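Local coordinates for protein EKC/KEOPS complex subunit GON7 (Saccharomyces cerevisiae, PDB 4WXA) that serves in the EKC/KEOPS complex, which is required for the t6A modification of tRNA, and binds the subunit PCC1, probably supporting the catalytic subunit KAE1, at residues D12-S17 with T86-L91; P4-S9 with D79-F84. One frame throughout, in Å; residues are numbered along the deposited sequence.

In the fold
Both contacts fasten the N-terminal beta hairpin, strands 5-10 and 14-18, to the long helix 66-94, and their centres lie about 10 Å apart. Contact 2 is the buried one: strand 5-10 meets the helix through apolar and aromatic side chains. Contact 1, at the turn end of the hairpin, is a surface contact carried by a salt bridge. The two strands are antiparallel neighbours, joined by backbone bonding between Tyr8 and Lys16 and by a hydrogen bond between the side chains of Gln7 and Ser17. A weak hydrogen bond from Arg88 to the Tyr8 hydroxyl links the contacts directly, and Asp63 of the PCC1 chain binds both of these residues.

Contact 1 (D12-S17 with T86-L91); sequences DGVEKS and TGRMEL
Asp12 and Arg88 point at each other from opposite directions, and NH1 and NH2 of the guanidinium each take one carboxylate oxygen. NH1 of Arg88 reaches OD2 of Asp12 at 2.8 Å, on the syn lone pair and near the guanidinium plane. The second bond, from Arg88 NH2 to Asp12 OD1, is longer at 3.1 Å and meets the oxygen from above the carboxylate plane. The two flat groups are turned 50° apart, so this bidentate salt bridge is twisted rather than coplanar. Bends at chi2 (-97°) and chi3 (-64°) turn the guanidinium so that its NH1/NH2 end meets the carboxylate. Val14 lies alongside, running the other way: its CG2 is 3.6 Å from Arg88 NH1, while CG1 sits over one face of the guanidinium. Gly13 and Val14 stand together across from Ala10, a G1 beta bulge; the positive phi of Gly13 lets the chain turn between the acidic and the apolar partner. Arg88 also forms a salt bridge through NE with Asp63 of the PCC1 chain. Two carboxylates, one from each subunit, thus balance the charge of one guanidinium and fix its orientation, probably tying the hairpin turn, the helix and PCC1 together electrostatically.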
loop_
_atom_site.group_PDB
_atom_site.type_symbol
_atom_site.label_atom_id
_atom_site.label_comp_id
_atom_site.label_asym_id
_atom_site.label_seq_id
_atom_site.Cartn_x
_atom_site.Cartn_y
_atom_site.Cartn_z
ATOM N N ASP D 12 5.685 3.488 16.113
ATOM C CA ASP D 12 5.107 3.418 17.462
ATOM C C ASP D 12 5.067 1.964 17.981
ATOM O O ASP D 12 4.446 1.695 18.961
ATOM C CB ASP D 12 3.687 4.052 17.538
ATOM C CG ASP D 12 2.659 3.373 16.604
ATOM O OD1 ASP D 12 3.082 2.779 15.583
ATOM O OD2 ASP D 12 1.429 3.444 16.860
ATOM N N GLY D 13 5.698 1.025 17.300
ATOM C CA GLY D 13 5.831 -0.306 17.827
ATOM C C GLY D 13 4.757 -1.237 17.353
ATOM O O GLY D 13 4.621 -2.305 17.876
ATOM N N VAL D 14 3.990 -0.827 16.364
ATOM C CA VAL D 14 2.843 -1.575 15.889
ATOM C C VAL D 14 3.204 -2.433 14.680
ATOM O O VAL D 14 3.845 -1.960 13.765
ATOM C CB VAL D 14 1.704 -0.605 15.544
ATOM C CG1 VAL D 14 0.587 -1.264 14.759
ATOM C CG2 VAL D 14 1.175 -0.014 16.836
ATOM N N GLU D 15 2.787 -3.701 14.679
ATOM C CA GLU D 15 3.085 -4.589 13.522
ATOM C C GLU D 15 1.790 -5.216 13.176
ATOM O O GLU D 15 1.101 -5.669 14.038
ATOM C CB GLU D 15 4.056 -5.685 13.898
ATOM C CG GLU D 15 5.459 -5.255 14.297
ATOM C CD GLU D 15 6.334 -5.031 13.107
ATOM N N LYS D 16 1.430 -5.247 11.920
ATOM C CA LYS D 16 0.098 -5.685 11.586
ATOM C C LYS D 16 0.176 -6.591 10.382
ATOM O O LYS D 16 0.691 -6.183 9.342
ATOM C CB LYS D 16 -0.740 -4.477 11.282
ATOM C CG LYS D 16 -2.024 -4.747 10.549
ATOM C CD LYS D 16 -2.989 -5.576 11.366
ATOM C CE LYS D 16 -4.364 -5.506 10.762
ATOM N NZ LYS D 16 -5.167 -6.655 11.196
ATOM N N SER D 17 -0.337 -7.813 10.534
ATOM C CA SER D 17 -0.484 -8.761 9.407
ATOM C C SER D 17 -1.844 -8.745 8.765
ATOM O O SER D 17 -2.877 -8.701 9.454
ATOM C CB SER D 17 -0.258 -10.186 9.879
ATOM O OG SER D 17 1.016 -10.257 10.438
ATOM N N THR D 86 -7.016 3.995 7.700
ATOM C CA THR D 86 -7.985 5.024 7.995
ATOM C C THR D 86 -8.210 5.095 9.512
ATOM O O THR D 86 -8.110 6.167 10.107
ATOM C CB THR D 86 -9.281 4.787 7.208
ATOM O OG1 THR D 86 -8.963 4.848 5.820
ATOM C CG2 THR D 86 -10.329 5.871 7.526
ATOM N N GLY D 87 -8.448 3.938 10.125
ATOM C CA GLY D 87 -8.513 3.823 11.576
ATOM C C GLY D 87 -7.309 4.402 12.299
ATOM O O GLY D 87 -7.442 4.972 13.357
ATOM N N ARG D 88 -6.121 4.238 11.746
ATOM C CA ARG D 88 -4.946 4.768 12.395
ATOM C C ARG D 88 -4.997 6.263 12.335
ATOM O O ARG D 88 -4.567 6.910 13.268
ATOM C CB ARG D 88 -3.658 4.303 11.733
ATOM C CG ARG D 88 -3.400 2.781 11.781
ATOM C CD ARG D 88 -2.478 2.401 12.912
ATOM N NE ARG D 88 -1.158 2.971 12.739
ATOM C CZ ARG D 88 -0.237 3.031 13.696
ATOM N NH1 ARG D 88 -0.475 2.583 14.926
ATOM N NH2 ARG D 88 0.940 3.559 13.433
ATOM N N MET D 89 -5.486 6.818 11.227
ATOM C CA MET D 89 -5.597 8.277 11.102
ATOM C C MET D 89 -6.704 8.815 12.048
ATOM O O MET D 89 -6.486 9.762 12.774
ATOM C CB MET D 89 -5.890 8.688 9.672
ATOM C CG MET D 89 -4.673 8.766 8.764
ATOM S SD MET D 89 -5.218 8.850 7.038
ATOM C CE MET D 89 -5.597 7.139 6.727
ATOM N N GLU D 90 -7.873 8.177 12.051
ATOM C CA GLU D 90 -8.948 8.573 12.929
ATOM C C GLU D 90 -8.499 8.620 14.401
ATOM O O GLU D 90 -8.846 9.544 15.099
ATOM C CB GLU D 90 -10.225 7.717 12.700
ATOM C CG GLU D 90 -10.985 8.091 11.398
ATOM C CD GLU D 90 -12.038 7.081 10.917
ATOM N N LEU D 91 -7.700 7.682 14.880
ATOM C CA LEU D 91 -7.199 7.777 16.267
ATOM C C LEU D 91 -6.138 8.854 16.477
ATOM O O LEU D 91 -6.048 9.395 17.571
ATOM C CB LEU D 91 -6.606 6.451 16.760
ATOM C CG LEU D 91 -7.563 5.301 17.045
ATOM C CD1 LEU D 91 -6.785 4.037 17.408
ATOM C CD2 LEU D 91 -8.584 5.677 18.120
#

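Contact 2 (P4-S9 with D79-F84)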
loop_
_atom_site.group_PDB
_atom_site.type_symbol
_atom_site.label_atom_id
_atom_site.label_comp_id
_atom_site.label_asym_id
_atom_site.label_seq_id
_atom_site.Cartn_x
_atom_site.Cartn_y
_atom_site.Cartn_z
ATOM N N PRO D 4 -2.339 -14.069 -1.336
ATOM C CA PRO D 4 -1.600 -12.853 -1.192
ATOM C C PRO D 4 -1.592 -12.399 0.259
ATOM O O PRO D 4 -2.584 -12.585 0.893
ATOM C CB PRO D 4 -2.378 -11.872 -2.060
ATOM C CG PRO D 4 -3.753 -12.396 -2.086
ATOM C CD PRO D 4 -3.628 -13.879 -2.006
ATOM N N VAL D 5 -0.493 -11.799 0.749
ATOM C CA VAL D 5 -0.449 -11.269 2.111
ATOM C C VAL D 5 0.219 -9.887 2.193
ATOM O O VAL D 5 0.818 -9.403 1.239
ATOM C CB VAL D 5 0.324 -12.210 3.079
ATOM C CG1 VAL D 5 -0.347 -13.592 3.168
ATOM C CG2 VAL D 5 1.794 -12.288 2.661
ATOM N N ALA D 6 0.104 -9.279 3.364
ATOM C CA ALA D 6 0.767 -8.046 3.627
ATOM C C ALA D 6 1.173 -7.909 5.077
ATOM O O ALA D 6 0.510 -8.439 5.958
ATOM C CB ALA D 6 -0.139 -6.930 3.250
ATOM N N GLN D 7 2.283 -7.209 5.307
ATOM C CA GLN D 7 2.739 -6.928 6.653
ATOM C C GLN D 7 3.032 -5.379 6.754
ATOM O O GLN D 7 3.658 -4.785 5.863
ATOM C CB GLN D 7 3.968 -7.781 6.918
ATOM C CG GLN D 7 4.718 -7.558 8.219
ATOM C CD GLN D 7 3.962 -8.032 9.435
ATOM O OE1 GLN D 7 3.289 -9.081 9.417
ATOM N NE2 GLN D 7 4.069 -7.273 10.503
ATOM N N TYR D 8 2.564 -4.768 7.828
ATOM C CA TYR D 8 2.728 -3.322 8.080
ATOM C C TYR D 8 3.501 -3.103 9.338
ATOM O O TYR D 8 3.343 -3.808 10.306
ATOM C CB TYR D 8 1.360 -2.641 8.231
ATOM C CG TYR D 8 1.357 -1.238 8.842
ATOM C CD1 TYR D 8 1.266 -1.059 10.213
ATOM C CD2 TYR D 8 1.432 -0.111 8.048
ATOM C CE1 TYR D 8 1.269 0.206 10.781
ATOM C CE2 TYR D 8 1.443 1.149 8.590
ATOM C CZ TYR D 8 1.349 1.296 9.965
ATOM O OH TYR D 8 1.359 2.521 10.524
ATOM N N SER D 9 4.316 -2.080 9.336
ATOM C CA SER D 9 5.152 -1.785 10.478
ATOM C C SER D 9 5.227 -0.248 10.692
ATOM O O SER D 9 5.378 0.474 9.751
ATOM C CB SER D 9 6.510 -2.353 10.120
ATOM O OG SER D 9 7.453 -2.179 11.145
ATOM N N ASP D 79 -8.944 -3.513 0.820
ATOM C CA ASP D 79 -9.935 -2.923 1.679
ATOM C C ASP D 79 -9.451 -3.005 3.119
ATOM O O ASP D 79 -9.522 -2.000 3.851
ATOM C CB ASP D 79 -11.292 -3.616 1.490
ATOM C CG ASP D 79 -11.931 -3.309 0.127
ATOM O OD1 ASP D 79 -11.398 -2.437 -0.595
ATOM O OD2 ASP D 79 -12.963 -3.925 -0.221
ATOM N N ASP D 80 -8.941 -4.178 3.522
ATOM C CA ASP D 80 -8.322 -4.333 4.850
ATOM C C ASP D 80 -7.283 -3.211 5.102
ATOM O O ASP D 80 -7.318 -2.517 6.111
ATOM C CB ASP D 80 -7.626 -5.690 5.029
ATOM C CG ASP D 80 -8.549 -6.886 4.984
ATOM O OD1 ASP D 80 -9.801 -6.764 5.128
ATOM O OD2 ASP D 80 -7.959 -7.994 4.808
ATOM N N ILE D 81 -6.367 -3.026 4.183
ATOM C CA ILE D 81 -5.296 -2.055 4.351
ATOM C C ILE D 81 -5.911 -0.667 4.507
ATOM O O ILE D 81 -5.531 0.085 5.390
ATOM C CB ILE D 81 -4.334 -2.113 3.165
ATOM C CG1 ILE D 81 -3.495 -3.389 3.242
ATOM C CG2 ILE D 81 -3.306 -0.996 3.141
ATOM C CD1 ILE D 81 -2.947 -3.866 1.907
ATOM N N ASN D 82 -6.873 -0.340 3.655
ATOM C CA ASN D 82 -7.489 0.970 3.661
ATOM C C ASN D 82 -8.261 1.151 4.970
ATOM O O ASN D 82 -8.123 2.163 5.658
ATOM C CB ASN D 82 -8.386 1.167 2.422
ATOM C CG ASN D 82 -7.627 1.763 1.203
ATOM O OD1 ASN D 82 -6.644 2.502 1.326
ATOM N ND2 ASN D 82 -8.097 1.431 0.013
ATOM N N GLU D 83 -9.029 0.149 5.340
ATOM C CA GLU D 83 -9.704 0.191 6.621
ATOM C C GLU D 83 -8.699 0.410 7.782
ATOM O O GLU D 83 -8.879 1.267 8.612
ATOM C CB GLU D 83 -10.540 -1.084 6.812
ATOM C CG GLU D 83 -11.363 -1.149 8.101
ATOM N N PHE D 84 -7.616 -0.342 7.799
ATOM C CA PHE D 84 -6.669 -0.276 8.905
ATOM C C PHE D 84 -5.999 1.100 9.005
ATOM O O PHE D 84 -5.761 1.608 10.100
ATOM C CB PHE D 84 -5.603 -1.391 8.754
ATOM C CG PHE D 84 -4.492 -1.297 9.752
ATOM C CD1 PHE D 84 -4.655 -1.758 11.026
ATOM C CD2 PHE D 84 -3.289 -0.700 9.397
ATOM C CE1 PHE D 84 -3.635 -1.637 11.939
ATOM C CE2 PHE D 84 -2.270 -0.562 10.315
ATOM C CZ PHE D 84 -2.446 -1.012 11.595
#
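Residues 5-9 of strand 5-10 pass over residues 79-84 of helix 66-94 with the backbones well apart, the nearest alpha carbons being those of Ala6 and Ile81, 8.6 Å from each other. One strand of a beta hairpin here packs on a long helix: the strand pairs with 14-18 on one side, and residues 5-9 also pair antiparallel with a strand of the PCC1 chain, so the sheet continues across the subunit interface. The alternation of the extended chain aims the side chains of Ala6 and Tyr8 at the helix. Phe84 points back at the strand, whereas Ile81, three residues earlier, leaves the helix to one side and brings only its far end, CD1, toward Ala6.

Tyr8 and Phe84 carry most of the contact as a T-shaped (edge-to-face) pair, with ring centroids 5.1 Å apart and planes at 68°. The edge of Phe84 is directed at the Tyr8 face, and its CE2 stands over that face, displaced toward the rim on the CD1-CE1 side. In both residues CG is anti to the backbone N (chi1 165° in Tyr8, 173° in Phe84), which carries each ring toward the other element. Farther back along the strand, Ala6 CB and Ile81 CD1 make a looser apolar contact of 4.4 Å.

Leu85 also packs on Tyr8, whose hydroxyl is hydrogen-bonded to Asp63 of the PCC1 chain; the phenol therefore packs against the helix through its ring and binds the partner subunit through its oxygen. At the closest point of the aromatic pair, Phe84 CE2 lies 3.6 Å from Tyr8 CD1 and 3.7 Å from Tyr8 CE1.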